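Local coordinates for adenylate cyclase-like protein (Chlamydia trachomatis, PDB 4QO6) that forms part of the inner-membrane ring of the type III secretion system as the structural protein CdsD, seen here in part of its periplasmic region, at residues K142-H147 and Q184-I189; S151-V156 and D177-V182; G169-K174 and N197-L202. All blocks are in the same frame, centred on the assembly; numbering follows the deposited sequence. Where two conformers were deposited one is given.

Overall arrangement
Three contacts show how a small alpha-beta domain is closed by its own chain. All lie in the BON domain, the last of three BON-clan domains in this periplasmic fragment. The first segments run 142-147, 151-156, 169-174; then come 177-182 (contact 2), 184-189 (contact 1) and 197-202 (contact 3), so contact 2 falls between the halves of contact 1, and contact 3 interlocks with both. Contacts 1 and 2 share helix 176-187, centres about 11 Å apart. Contact 3, joining strands 164-172 and 194-202, is centred about 9 Å from contact 2 and 17 Å from contact 1. They tie helices, loop and sheet together, with Phe153, Phe179 and Ile171 the buried meeting point of contacts 2 and 3.

Contact 1 of 3, residues K142-H147 and Q184-I189; sequences KALAGH and QELQDI
The two helices of the BON domain, 137-150 and 176-187, meet where Leu144 and His147 face Leu186 and Ile189, the last lying just beyond the second helix. Packing here is apolar. Leu144 CD2 and Leu186 CD2 approach to 4.1 Å, their side chains crossing obliquely, while Ile189 CD1 also nears Leu144 CD2 at 4.3 Å. Three residues further along the first helix, the side chains of His147 and Leu186 run antiparallel past one another, with Leu186 CD2 lying 3.6 Å from His147 CB. Ile189 instead meets the histidine tip to tip: its CD1 sits over one face of the imidazole, 3.5 Å from the ring centroid and displaced toward the rim, a CH-pi contact. CG1 of Ile189 is anti to the carbonyl carbon (chi1 -79°), and from there the extended chi2 carries CD1 to the ring. Since His147 was modelled in two conformers, the details of this pairing are less certain than those of the leucines. Leu144 continues inward to touch Val158 and Phe160 of strand 157-161, so the seam between the helices runs down to the edge strand of the three-stranded sheet they pack against.

Contact 2 of 3, residues S151-V156 and D177-V182; sequences SGFANV and DKFRTV
Ser151 and Phe153, in the loop that leaves helix 137-150, lie alongside helix 176-187, with CA of Ser151 7.2 Å from CA of Val182 and CA of Phe153 8.2 Å from CA of Phe179. Helix 137-150 finishes in a Schellman motif, with Gly152 (phi 97°) the first residue to leave helical angles, and the chain then delivers Phe153 to the core. The two phenylalanines form a T-shaped pair, the edge of Phe179 directed at the face of Phe153. Their planes stand at 73° and their centroids 5.0 Å apart. Chi1 of -171° puts CG of Phe179 anti to the backbone N. Phe179 CD1 lies 3.7 Å above the plane of the Phe153 ring, over its centre and nearly equidistant from its six carbons. Phe179 CB approaches the same face, 3.8 Å from Phe153 CZ. The rim of Phe153 is used as well: CE2 has Val182 CG2 and Lys178 CG near the ring plane.

In the BON fold, whose two helices lie against a three-stranded sheet, this loop connects the first helix to strand 157-161 and packs beside the second helix. Phe153, Val156 and Phe179 all reach Ile171 of the central strand, and Val182 meets Leu148 of the first helix. Val156 approaches Phe179 tip to tip, CG2 to CE1, at 3.9 Å. At the start of the loop, Val182 CG2 packs against both CB and OG of Ser151, the latter at 3.4 Å. Lys178 skirts the outside, its bent chain placing CE 3.1 Å from Ser151 O.

Contact 3 of 3, residues G169-K174 and N197-L202; sequences GYINNK and NFVVLL
Three backbone hydrogen bonds join Gly169 and Ile171 to Val200 and Leu202 in parallel register. Val200 uses both its polar backbone atoms on either side of Tyr170: its N donates to Gly169 O at 3.0 Å, and its O receives Ile171 N at 2.9 Å. Ile171 O then accepts Leu202 N at 2.8 Å. The last two donors lie nearly along the C=O axis of their acceptors, whereas Val200 N is tilted 24° from the carbonyl plane of Gly169. Against one side of the paired strands, Tyr170 and Val200 lie side by side and point the same way, ring CD1 3.7 Å from Val200 CB, and Leu202 CD1 lies against Tyr170 CB. On the opposite side Ile171 meets two residues. Its CG1 occupies the crowded position between backbone N and carbonyl carbon (chi1 61°), and CD1 beyond it reaches Leu201 CD1 at 3.6 Å; CG2 packs on Val199 CG1 at 3.9 Å, the two side chains crossing at about a right angle.

Farther out, Asn197 OD1 accepts from Val199 N at 3.1 Å in an Asx turn, in the irregular part of strand 194-202. The pairing extends past it through a backbone bond of Phe198 with Leu167. Phe179 of the connecting helix covers Ile171 and Val199, completing the beta-alpha-beta crossover of strand 164-172, helix 176-187 and strand 194-202. Ile171 is the buried residue here, while Leu201 beside it remains at the surface, as do the largely apolar side chains of Tyr170, Val200 and Leu202. The link between the strands thus combines three nearly straight peptide hydrogen bonds with apolar packing on both faces.

Contact 1 of 3, residues K142-H147 and Q184-I189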
ATOM      1  N   LYS A 142     -18.116   6.174  -0.530  1.00 42.03           N
ATOM      2  CA  LYS A 142     -19.224   5.441  -1.264  1.00 43.15           C
ATOM      3  C   LYS A 142     -19.415   3.996  -0.714  1.00 34.68           C
ATOM      4  O   LYS A 142     -20.512   3.532  -0.437  1.00 31.87           O
ATOM      5  CB  LYS A 142     -18.968   5.444  -2.791  1.00 46.44           C
ATOM      6  CG  LYS A 142     -19.562   4.281  -3.626  1.00 56.31           C
ATOM      7  CD  LYS A 142     -21.029   4.475  -4.066  1.00 60.13           C
ATOM      8  CE  LYS A 142     -21.497   3.516  -5.182  1.00 58.81           C
ATOM      9  NZ  LYS A 142     -22.125   2.252  -4.699  1.00 56.98           N
ATOM     10  N   ALA A 143     -18.346   3.280  -0.487  1.00 32.12           N
ATOM     11  CA  ALA A 143     -18.550   1.913   0.015  1.00 31.06           C
ATOM     12  C   ALA A 143     -19.263   1.966   1.377  1.00 32.95           C
ATOM     13  O   ALA A 143     -20.235   1.251   1.574  1.00 33.63           O
ATOM     14  CB  ALA A 143     -17.258   1.161   0.111  1.00 28.79           C
ATOM     15  N   LEU A 144     -18.779   2.831   2.290  1.00 30.42           N
ATOM     16  CA  LEU A 144     -19.318   2.981   3.644  1.00 29.27           C
ATOM     17  C   LEU A 144     -20.780   3.457   3.648  1.00 27.57           C
ATOM     18  O   LEU A 144     -21.586   2.912   4.322  1.00 25.00           O
ATOM     19  CB  LEU A 144     -18.474   4.011   4.428  1.00 31.91           C
ATOM     20  CG  LEU A 144     -16.994   3.698   4.775  1.00 33.16           C
ATOM     21  CD1 LEU A 144     -16.219   4.930   5.233  1.00 36.05           C
ATOM     22  CD2 LEU A 144     -16.876   2.601   5.816  1.00 35.03           C
ATOM     23  N   ALA A 145     -21.045   4.547   2.938  1.00 27.60           N
ATOM     24  CA  ALA A 145     -22.331   5.106   2.784  1.00 28.29           C
ATOM     25  C   ALA A 145     -23.284   4.073   2.190  1.00 32.32           C
ATOM     26  O   ALA A 145     -24.384   3.956   2.670  1.00 36.80           O
ATOM     27  CB  ALA A 145     -22.257   6.332   1.897  1.00 28.22           C
ATOM     28  N   GLY A 146     -22.857   3.294   1.201  1.00 30.92           N
ATOM     29  CA  GLY A 146     -23.682   2.200   0.689  1.00 31.91           C
ATOM     30  C   GLY A 146     -23.975   1.077   1.688  1.00 33.91           C
ATOM     31  O   GLY A 146     -25.097   0.564   1.712  1.00 37.01           O
ATOM     32  N   HIS A 147     -23.013   0.668   2.504  1.00 30.05           N
ATOM     33  CA  HIS A 147     -23.285  -0.265   3.604  0.50 33.34           C
ATOM     34  C   HIS A 147     -24.311   0.296   4.623  1.00 34.61           C
ATOM     35  O   HIS A 147     -25.157  -0.414   5.126  1.00 31.60           O
ATOM     36  CB  HIS A 147     -22.008  -0.578   4.362  0.50 34.35           C
ATOM     37  CG  HIS A 147     -21.038  -1.415   3.593  0.50 37.23           C
ATOM     38  ND1 HIS A 147     -20.085  -0.870   2.752  0.50 33.87           N
ATOM     39  CD2 HIS A 147     -20.862  -2.758   3.548  0.50 36.03           C
ATOM     40  CE1 HIS A 147     -19.381  -1.849   2.211  0.50 36.18           C
ATOM     41  NE2 HIS A 147     -19.836  -3.002   2.670  0.50 34.76           N
ATOM     42  N   GLN A 184     -19.215  -3.073  13.333  1.00 53.24           N
ATOM     43  CA  GLN A 184     -18.188  -4.123  13.222  1.00 58.15           C
ATOM     44  C   GLN A 184     -17.809  -4.378  11.767  1.00 57.17           C
ATOM     45  O   GLN A 184     -16.636  -4.436  11.415  1.00 56.76           O
ATOM     46  CB  GLN A 184     -18.673  -5.437  13.843  1.00 63.61           C
ATOM     47  CG  GLN A 184     -18.556  -5.470  15.350  1.00 70.68           C
ATOM     48  CD  GLN A 184     -17.151  -5.126  15.801  1.00 80.06           C
ATOM     49  OE1 GLN A 184     -16.167  -5.643  15.256  1.00 85.76           O
ATOM     50  NE2 GLN A 184     -17.041  -4.233  16.782  1.00 80.00           N
ATOM     51  N   GLU A 185     -18.825  -4.502  10.931  1.00 56.79           N
ATOM     52  CA  GLU A 185     -18.655  -4.833   9.527  1.00 57.84           C
ATOM     53  C   GLU A 185     -17.979  -3.707   8.726  1.00 57.67           C
ATOM     54  O   GLU A 185     -17.197  -3.989   7.813  1.00 59.31           O
ATOM     55  CB  GLU A 185     -20.018  -5.218   8.916  1.00 59.42           C
ATOM     56  CG  GLU A 185     -20.638  -6.467   9.554  1.00 64.50           C
ATOM     57  CD  GLU A 185     -22.096  -6.724   9.158  1.00 68.63           C
ATOM     58  OE1 GLU A 185     -22.683  -5.955   8.356  1.00 60.69           O
ATOM     59  OE2 GLU A 185     -22.657  -7.723   9.669  1.00 76.31           O
ATOM     60  N   LEU A 186     -18.262  -2.446   9.066  1.00 50.66           N
ATOM     61  CA  LEU A 186     -17.563  -1.308   8.459  1.00 48.15           C
ATOM     62  C   LEU A 186     -16.051  -1.329   8.776  1.00 50.00           C
ATOM     63  O   LEU A 186     -15.236  -0.899   7.951  1.00 49.76           O
ATOM     64  CB  LEU A 186     -18.150   0.035   8.926  1.00 45.87           C
ATOM     65  CG  LEU A 186     -19.627   0.344   8.628  1.00 46.59           C
ATOM     66  CD1 LEU A 186     -20.042   1.718   9.129  1.00 45.90           C
ATOM     67  CD2 LEU A 186     -19.926   0.234   7.150  1.00 45.58           C
ATOM     68  N   GLN A 187     -15.679  -1.814   9.961  1.00 48.01           N
ATOM     69  CA  GLN A 187     -14.267  -1.992  10.305  1.00 52.09           C
ATOM     70  C   GLN A 187     -13.527  -2.973   9.387  1.00 51.80           C
ATOM     71  O   GLN A 187     -12.323  -2.872   9.228  1.00 56.03           O
ATOM     72  CB  GLN A 187     -14.112  -2.485  11.741  1.00 57.58           C
ATOM     73  CG  GLN A 187     -14.580  -1.523  12.811  1.00 62.03           C
ATOM     74  CD  GLN A 187     -14.001  -1.853  14.178  1.00 70.99           C
ATOM     75  OE1 GLN A 187     -13.529  -2.968  14.416  1.00 71.29           O
ATOM     76  NE2 GLN A 187     -14.029  -0.879  15.083  1.00 71.25           N
ATOM     77  N   ASP A 188     -14.245  -3.929   8.811  1.00 56.97           N
ATOM     78  CA  ASP A 188     -13.650  -4.968   7.996  1.00 59.88           C
ATOM     79  C   ASP A 188     -13.781  -4.643   6.503  1.00 60.77           C
ATOM     80  O   ASP A 188     -14.184  -5.486   5.728  1.00 72.22           O
ATOM     81  CB  ASP A 188     -14.285  -6.327   8.371  1.00 59.16           C
ATOM     82  CG  ASP A 188     -13.929  -6.752   9.806  1.00 62.85           C
ATOM     83  OD1 ASP A 188     -12.725  -6.925  10.069  1.00 64.66           O
ATOM     84  OD2 ASP A 188     -14.817  -6.896  10.683  1.00 61.83           O
ATOM     85  N   ILE A 189     -13.391  -3.431   6.114  1.00 61.10           N
ATOM     86  CA  ILE A 189     -13.453  -2.948   4.721  1.00 56.51           C
ATOM     87  C   ILE A 189     -12.136  -2.302   4.262  1.00 57.51           C
ATOM     88  O   ILE A 189     -11.529  -1.544   5.000  1.00 58.51           O
ATOM     89  CB  ILE A 189     -14.533  -1.855   4.584  1.00 53.25           C
ATOM     90  CG1 ILE A 189     -15.920  -2.486   4.515  1.00 56.69           C
ATOM     91  CG2 ILE A 189     -14.292  -0.950   3.373  1.00 48.03           C
ATOM     92  CD1 ILE A 189     -17.033  -1.462   4.379  1.00 58.29           C
TER

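Contact 2 of 3, residues S151-V156 and D177-V182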
ATOM      1  N   SER A 151     -28.240  -1.264   5.195  1.00 39.13           N
ATOM      2  CA  SER A 151     -28.563  -1.777   6.495  1.00 38.18           C
ATOM      3  C   SER A 151     -29.730  -1.055   7.199  1.00 34.05           C
ATOM      4  O   SER A 151     -30.140  -1.492   8.242  1.00 36.18           O
ATOM      5  CB  SER A 151     -27.316  -1.739   7.362  1.00 40.52           C
ATOM      6  OG  SER A 151     -26.664  -2.997   7.310  1.00 47.08           O
ATOM      7  N   GLY A 152     -30.250   0.010   6.624  1.00 34.33           N
ATOM      8  CA  GLY A 152     -31.303   0.803   7.240  1.00 40.88           C
ATOM      9  C   GLY A 152     -30.828   2.065   7.987  1.00 46.52           C
ATOM     10  O   GLY A 152     -31.564   2.575   8.849  1.00 41.83           O
ATOM     11  N   PHE A 153     -29.637   2.596   7.637  1.00 38.21           N
ATOM     12  CA  PHE A 153     -29.008   3.674   8.399  1.00 33.98           C
ATOM     13  C   PHE A 153     -28.583   4.839   7.533  1.00 35.17           C
ATOM     14  O   PHE A 153     -27.461   5.337   7.631  1.00 32.22           O
ATOM     15  CB  PHE A 153     -27.826   3.126   9.215  1.00 32.84           C
ATOM     16  CG  PHE A 153     -28.244   2.227  10.367  1.00 31.32           C
ATOM     17  CD1 PHE A 153     -29.023   2.725  11.409  1.00 33.30           C
ATOM     18  CD2 PHE A 153     -27.826   0.886  10.438  1.00 34.29           C
ATOM     19  CE1 PHE A 153     -29.406   1.886  12.484  1.00 33.41           C
ATOM     20  CE2 PHE A 153     -28.207   0.047  11.501  1.00 33.54           C
ATOM     21  CZ  PHE A 153     -28.990   0.564  12.542  1.00 31.73           C
ATOM     22  N   ALA A 154     -29.518   5.343   6.739  1.00 36.81           N
ATOM     23  CA  ALA A 154     -29.227   6.397   5.771  1.00 40.56           C
ATOM     24  C   ALA A 154     -29.160   7.930   6.058  1.00 42.03           C
ATOM     25  O   ALA A 154     -28.514   8.575   5.246  1.00 49.31           O
ATOM     26  CB  ALA A 154     -30.149   6.195   4.565  1.00 36.53           C
ATOM     27  N   ASN A 155     -29.718   8.621   7.069  1.00 50.73           N
ATOM     28  CA  ASN A 155     -29.763   8.365   8.504  1.00 51.36           C
ATOM     29  C   ASN A 155     -28.352   8.747   9.125  1.00 52.44           C
ATOM     30  O   ASN A 155     -28.094   9.927   9.411  1.00 54.45           O
ATOM     31  CB  ASN A 155     -30.286   6.959   8.807  1.00 48.97           C
ATOM     32  CG  ASN A 155     -30.837   6.822  10.200  1.00 56.15           C
ATOM     33  OD1 ASN A 155     -30.848   7.779  10.972  1.00 50.42           O
ATOM     34  ND2 ASN A 155     -31.281   5.610  10.546  1.00 64.17           N
ATOM     35  N   VAL A 156     -27.450   7.779   9.280  1.00 43.95           N
ATOM     36  CA  VAL A 156     -26.063   8.002   9.713  1.00 40.13           C
ATOM     37  C   VAL A 156     -25.134   8.428   8.577  1.00 42.39           C
ATOM     38  O   VAL A 156     -25.145   7.830   7.467  1.00 42.55           O
ATOM     39  CB  VAL A 156     -25.509   6.720  10.315  1.00 37.27           C
ATOM     40  CG1 VAL A 156     -24.047   6.865  10.759  1.00 35.85           C
ATOM     41  CG2 VAL A 156     -26.408   6.295  11.456  1.00 36.86           C
ATOM     42  N   ASP A 177     -28.275  -2.695  18.998  1.00 57.28           N
ATOM     43  CA  ASP A 177     -27.548  -3.948  18.677  1.00 57.47           C
ATOM     44  C   ASP A 177     -27.361  -4.227  17.170  1.00 53.23           C
ATOM     45  O   ASP A 177     -26.335  -4.757  16.760  1.00 51.38           O
ATOM     46  CB  ASP A 177     -28.230  -5.141  19.354  1.00 63.61           C
ATOM     47  CG  ASP A 177     -27.992  -5.169  20.864  1.00 67.29           C
ATOM     48  OD1 ASP A 177     -27.018  -4.557  21.339  1.00 66.78           O
ATOM     49  OD2 ASP A 177     -28.787  -5.796  21.588  1.00 76.26           O
ATOM     50  N   LYS A 178     -28.342  -3.867  16.354  1.00 47.35           N
ATOM     51  CA  LYS A 178     -28.178  -3.931  14.909  1.00 49.24           C
ATOM     52  C   LYS A 178     -27.058  -2.991  14.437  1.00 49.19           C
ATOM     53  O   LYS A 178     -26.246  -3.358  13.587  1.00 47.80           O
ATOM     54  CB  LYS A 178     -29.493  -3.576  14.212  1.00 48.45           C
ATOM     55  CG  LYS A 178     -29.417  -3.506  12.687  1.00 48.53           C
ATOM     56  CD  LYS A 178     -30.741  -3.878  12.033  1.00 48.87           C
ATOM     57  CE  LYS A 178     -31.002  -3.162  10.711  1.00 52.82           C
ATOM     58  NZ  LYS A 178     -31.902  -1.967  10.899  1.00 53.73           N
ATOM     59  N   PHE A 179     -27.029  -1.784  14.995  1.00 46.85           N
ATOM     60  CA  PHE A 179     -26.021  -0.781  14.643  1.00 47.15           C
ATOM     61  C   PHE A 179     -24.588  -1.164  15.047  1.00 45.11           C
ATOM     62  O   PHE A 179     -23.664  -0.996  14.267  1.00 45.22           O
ATOM     63  CB  PHE A 179     -26.369   0.583  15.241  1.00 45.22           C
ATOM     64  CG  PHE A 179     -25.477   1.689  14.739  1.00 44.74           C
ATOM     65  CD1 PHE A 179     -25.515   2.072  13.403  1.00 43.94           C
ATOM     66  CD2 PHE A 179     -24.583   2.336  15.597  1.00 44.79           C
ATOM     67  CE1 PHE A 179     -24.697   3.094  12.932  1.00 44.56           C
ATOM     68  CE2 PHE A 179     -23.752   3.359  15.128  1.00 43.51           C
ATOM     69  CZ  PHE A 179     -23.813   3.737  13.799  1.00 41.53           C
ATOM     70  N   ARG A 180     -24.415  -1.651  16.267  1.00 47.66           N
ATOM     71  CA  ARG A 180     -23.153  -2.232  16.734  1.00 51.15           C
ATOM     72  C   ARG A 180     -22.603  -3.275  15.753  1.00 52.12           C
ATOM     73  O   ARG A 180     -21.406  -3.369  15.518  1.00 51.53           O
ATOM     74  CB  ARG A 180     -23.414  -2.895  18.077  1.00 57.74           C
ATOM     75  CG  ARG A 180     -22.207  -3.511  18.762  1.00 66.33           C
ATOM     76  CD  ARG A 180     -22.398  -3.567  20.280  1.00 73.87           C
ATOM     77  NE  ARG A 180     -22.897  -2.285  20.830  1.00 78.11           N
ATOM     78  CZ  ARG A 180     -24.066  -2.093  21.459  1.00 73.28           C
ATOM     79  NH1 ARG A 180     -24.912  -3.097  21.670  1.00 74.40           N
ATOM     80  NH2 ARG A 180     -24.395  -0.876  21.891  1.00 66.70           N
ATOM     81  N   THR A 181     -23.506  -4.074  15.204  1.00 54.60           N
ATOM     82  CA  THR A 181     -23.176  -5.082  14.200  1.00 51.77           C
ATOM     83  C   THR A 181     -22.745  -4.406  12.894  1.00 52.55           C
ATOM     84  O   THR A 181     -21.702  -4.736  12.337  1.00 56.24           O
ATOM     85  CB  THR A 181     -24.392  -6.031  14.010  1.00 51.28           C
ATOM     86  OG1 THR A 181     -24.532  -6.812  15.202  1.00 52.68           O
ATOM     87  CG2 THR A 181     -24.254  -6.957  12.798  1.00 49.45           C
ATOM     88  N   VAL A 182     -23.535  -3.447  12.420  1.00 46.41           N
ATOM     89  CA  VAL A 182     -23.177  -2.707  11.237  1.00 45.56           C
ATOM     90  C   VAL A 182     -21.808  -2.020  11.387  1.00 48.93           C
ATOM     91  O   VAL A 182     -21.035  -1.956  10.417  1.00 48.75           O
ATOM     92  CB  VAL A 182     -24.242  -1.669  10.894  1.00 43.40           C
ATOM     93  CG1 VAL A 182     -23.743  -0.670   9.859  1.00 43.46           C
ATOM     94  CG2 VAL A 182     -25.492  -2.371  10.400  1.00 47.15           C
TER

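Contact 3 of 3, residues G169-K174 and N197-L202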
ATOM      1  N   GLY A 169     -24.768  11.391  13.543  1.00 35.44           N
ATOM      2  CA  GLY A 169     -26.181  11.297  13.233  1.00 32.14           C
ATOM      3  C   GLY A 169     -26.886  10.778  14.439  1.00 32.62           C
ATOM      4  O   GLY A 169     -26.373  10.881  15.567  1.00 35.05           O
ATOM      5  N   TYR A 170     -28.067  10.217  14.195  1.00 33.00           N
ATOM      6  CA  TYR A 170     -28.961   9.755  15.264  1.00 35.08           C
ATOM      7  C   TYR A 170     -29.553   8.392  14.926  1.00 31.66           C
ATOM      8  O   TYR A 170     -29.892   8.167  13.804  1.00 38.16           O
ATOM      9  CB  TYR A 170     -30.108  10.740  15.431  1.00 32.27           C
ATOM     10  CG  TYR A 170     -29.729  12.159  15.763  1.00 28.46           C
ATOM     11  CD1 TYR A 170     -29.570  12.570  17.085  1.00 30.87           C
ATOM     12  CD2 TYR A 170     -29.612  13.094  14.770  1.00 28.42           C
ATOM     13  CE1 TYR A 170     -29.254  13.879  17.401  1.00 31.12           C
ATOM     14  CE2 TYR A 170     -29.286  14.402  15.057  1.00 30.43           C
ATOM     15  CZ  TYR A 170     -29.112  14.803  16.361  1.00 31.61           C
ATOM     16  OH  TYR A 170     -28.783  16.117  16.602  1.00 31.67           O
ATOM     17  N   ILE A 171     -29.654   7.493  15.883  1.00 34.43           N
ATOM     18  CA  ILE A 171     -30.402   6.235  15.694  1.00 38.76           C
ATOM     19  C   ILE A 171     -31.505   6.035  16.748  1.00 39.57           C
ATOM     20  O   ILE A 171     -31.432   6.593  17.860  1.00 39.59           O
ATOM     21  CB  ILE A 171     -29.519   4.963  15.668  1.00 37.78           C
ATOM     22  CG1 ILE A 171     -28.759   4.764  16.969  1.00 36.53           C
ATOM     23  CG2 ILE A 171     -28.595   4.969  14.465  1.00 42.20           C
ATOM     24  CD1 ILE A 171     -28.225   3.362  17.156  1.00 35.08           C
ATOM     25  N   ASN A 172     -32.494   5.217  16.368  1.00 39.26           N
ATOM     26  CA  ASN A 172     -33.650   4.859  17.186  0.50 40.57           C
ATOM     27  C   ASN A 172     -33.153   3.929  18.264  1.00 41.89           C
ATOM     28  O   ASN A 172     -32.358   3.065  17.946  1.00 38.47           O
ATOM     29  CB  ASN A 172     -34.660   4.142  16.275  0.50 42.28           C
ATOM     30  CG  ASN A 172     -35.985   3.868  16.944  0.50 42.93           C
ATOM     31  OD1 ASN A 172     -36.088   3.013  17.826  0.50 45.42           O
ATOM     32  ND2 ASN A 172     -37.019   4.569  16.498  0.50 42.10           N
ATOM     33  N   ASN A 173     -33.630   4.068  19.503  1.00 47.30           N
ATOM     34  CA  ASN A 173     -33.048   3.288  20.629  1.00 57.64           C
ATOM     35  C   ASN A 173     -33.156   1.785  20.445  1.00 58.27           C
ATOM     36  O   ASN A 173     -32.221   1.047  20.750  1.00 64.52           O
ATOM     37  CB  ASN A 173     -33.673   3.638  21.981  1.00 64.91           C
ATOM     38  CG  ASN A 173     -32.720   3.385  23.144  1.00 64.63           C
ATOM     39  OD1 ASN A 173     -32.685   2.294  23.711  1.00 61.07           O
ATOM     40  ND2 ASN A 173     -31.939   4.394  23.496  1.00 67.87           N
ATOM     41  N   LYS A 174     -34.292   1.343  19.925  1.00 55.70           N
ATOM     42  CA  LYS A 174     -34.453  -0.047  19.529  1.00 59.06           C
ATOM     43  C   LYS A 174     -33.248  -0.567  18.742  1.00 57.71           C
ATOM     44  O   LYS A 174     -32.815  -1.689  18.985  1.00 56.51           O
ATOM     45  CB  LYS A 174     -35.731  -0.229  18.702  1.00 64.06           C
ATOM     46  CG  LYS A 174     -37.011  -0.052  19.516  1.00 69.42           C
ATOM     47  CD  LYS A 174     -38.286  -0.077  18.675  1.00 75.03           C
ATOM     48  CE  LYS A 174     -38.686   1.296  18.128  1.00 77.52           C
ATOM     49  NZ  LYS A 174     -38.213   1.521  16.734  1.00 78.22           N
ATOM     50  N   ASN A 197     -17.055   6.533  16.314  1.00 37.88           N
ATOM     51  CA  ASN A 197     -18.509   6.597  16.435  1.00 37.05           C
ATOM     52  C   ASN A 197     -19.068   7.718  17.352  1.00 36.46           C
ATOM     53  O   ASN A 197     -18.960   7.609  18.549  1.00 35.93           O
ATOM     54  CB  ASN A 197     -18.969   5.240  16.934  1.00 37.91           C
ATOM     55  CG  ASN A 197     -20.461   5.087  16.937  1.00 36.33           C
ATOM     56  OD1 ASN A 197     -21.190   5.934  16.473  1.00 39.34           O
ATOM     57  ND2 ASN A 197     -20.911   3.999  17.467  1.00 37.74           N
ATOM     58  N   PHE A 198     -19.664   8.776  16.782  1.00 34.70           N
ATOM     59  CA  PHE A 198     -20.300   9.855  17.566  1.00 34.38           C
ATOM     60  C   PHE A 198     -21.860   9.875  17.482  1.00 35.51           C
ATOM     61  O   PHE A 198     -22.535  10.823  17.926  1.00 33.15           O
ATOM     62  CB  PHE A 198     -19.747  11.208  17.154  1.00 38.23           C
ATOM     63  CG  PHE A 198     -18.257  11.360  17.410  1.00 42.00           C
ATOM     64  CD1 PHE A 198     -17.775  11.539  18.687  1.00 41.83           C
ATOM     65  CD2 PHE A 198     -17.341  11.327  16.363  1.00 45.28           C
ATOM     66  CE1 PHE A 198     -16.412  11.671  18.923  1.00 44.78           C
ATOM     67  CE2 PHE A 198     -15.974  11.469  16.593  1.00 45.90           C
ATOM     68  CZ  PHE A 198     -15.508  11.638  17.876  1.00 43.08           C
ATOM     69  N   VAL A 199     -22.424   8.783  16.971  1.00 33.23           N
ATOM     70  CA  VAL A 199     -23.856   8.672  16.756  1.00 30.44           C
ATOM     71  C   VAL A 199     -24.645   8.683  18.061  1.00 29.25           C
ATOM     72  O   VAL A 199     -24.365   7.928  18.985  1.00 25.94           O
ATOM     73  CB  VAL A 199     -24.165   7.385  15.990  1.00 29.23           C
ATOM     74  CG1 VAL A 199     -25.672   7.022  16.043  1.00 30.33           C
ATOM     75  CG2 VAL A 199     -23.638   7.564  14.576  1.00 30.62           C
ATOM     76  N   VAL A 200     -25.639   9.563  18.114  1.00 32.18           N
ATOM     77  CA  VAL A 200     -26.512   9.632  19.283  1.00 32.94           C
ATOM     78  C   VAL A 200     -27.574   8.498  19.274  1.00 35.61           C
ATOM     79  O   VAL A 200     -28.193   8.171  18.259  1.00 34.39           O
ATOM     80  CB  VAL A 200     -27.165  11.029  19.371  1.00 33.25           C
ATOM     81  CG1 VAL A 200     -28.124  11.134  20.566  1.00 31.54           C
ATOM     82  CG2 VAL A 200     -26.086  12.110  19.459  1.00 31.56           C
ATOM     83  N   LEU A 201     -27.765   7.893  20.427  1.00 37.72           N
ATOM     84  CA  LEU A 201     -28.790   6.902  20.625  1.00 37.69           C
ATOM     85  C   LEU A 201     -30.083   7.563  21.190  1.00 39.80           C
ATOM     86  O   LEU A 201     -30.139   7.959  22.359  1.00 38.73           O
ATOM     87  CB  LEU A 201     -28.224   5.847  21.576  1.00 39.62           C
ATOM     88  CG  LEU A 201     -29.071   4.608  21.836  1.00 45.74           C
ATOM     89  CD1 LEU A 201     -29.427   3.958  20.507  1.00 49.79           C
ATOM     90  CD2 LEU A 201     -28.331   3.634  22.740  1.00 47.28           C
ATOM     91  N   LEU A 202     -31.119   7.708  20.366  1.00 38.27           N
ATOM     92  CA  LEU A 202     -32.346   8.367  20.832  1.00 37.96           C
ATOM     93  C   LEU A 202     -33.172   7.448  21.679  1.00 38.80           C
ATOM     94  O   LEU A 202     -33.438   6.332  21.285  1.00 44.70           O
ATOM     95  CB  LEU A 202     -33.206   8.830  19.672  1.00 37.73           C
ATOM     96  CG  LEU A 202     -32.541   9.915  18.867  1.00 39.53           C
ATOM     97  CD1 LEU A 202     -33.388  10.208  17.642  1.00 48.10           C
ATOM     98  CD2 LEU A 202     -32.322  11.160  19.691  1.00 40.00           C
TER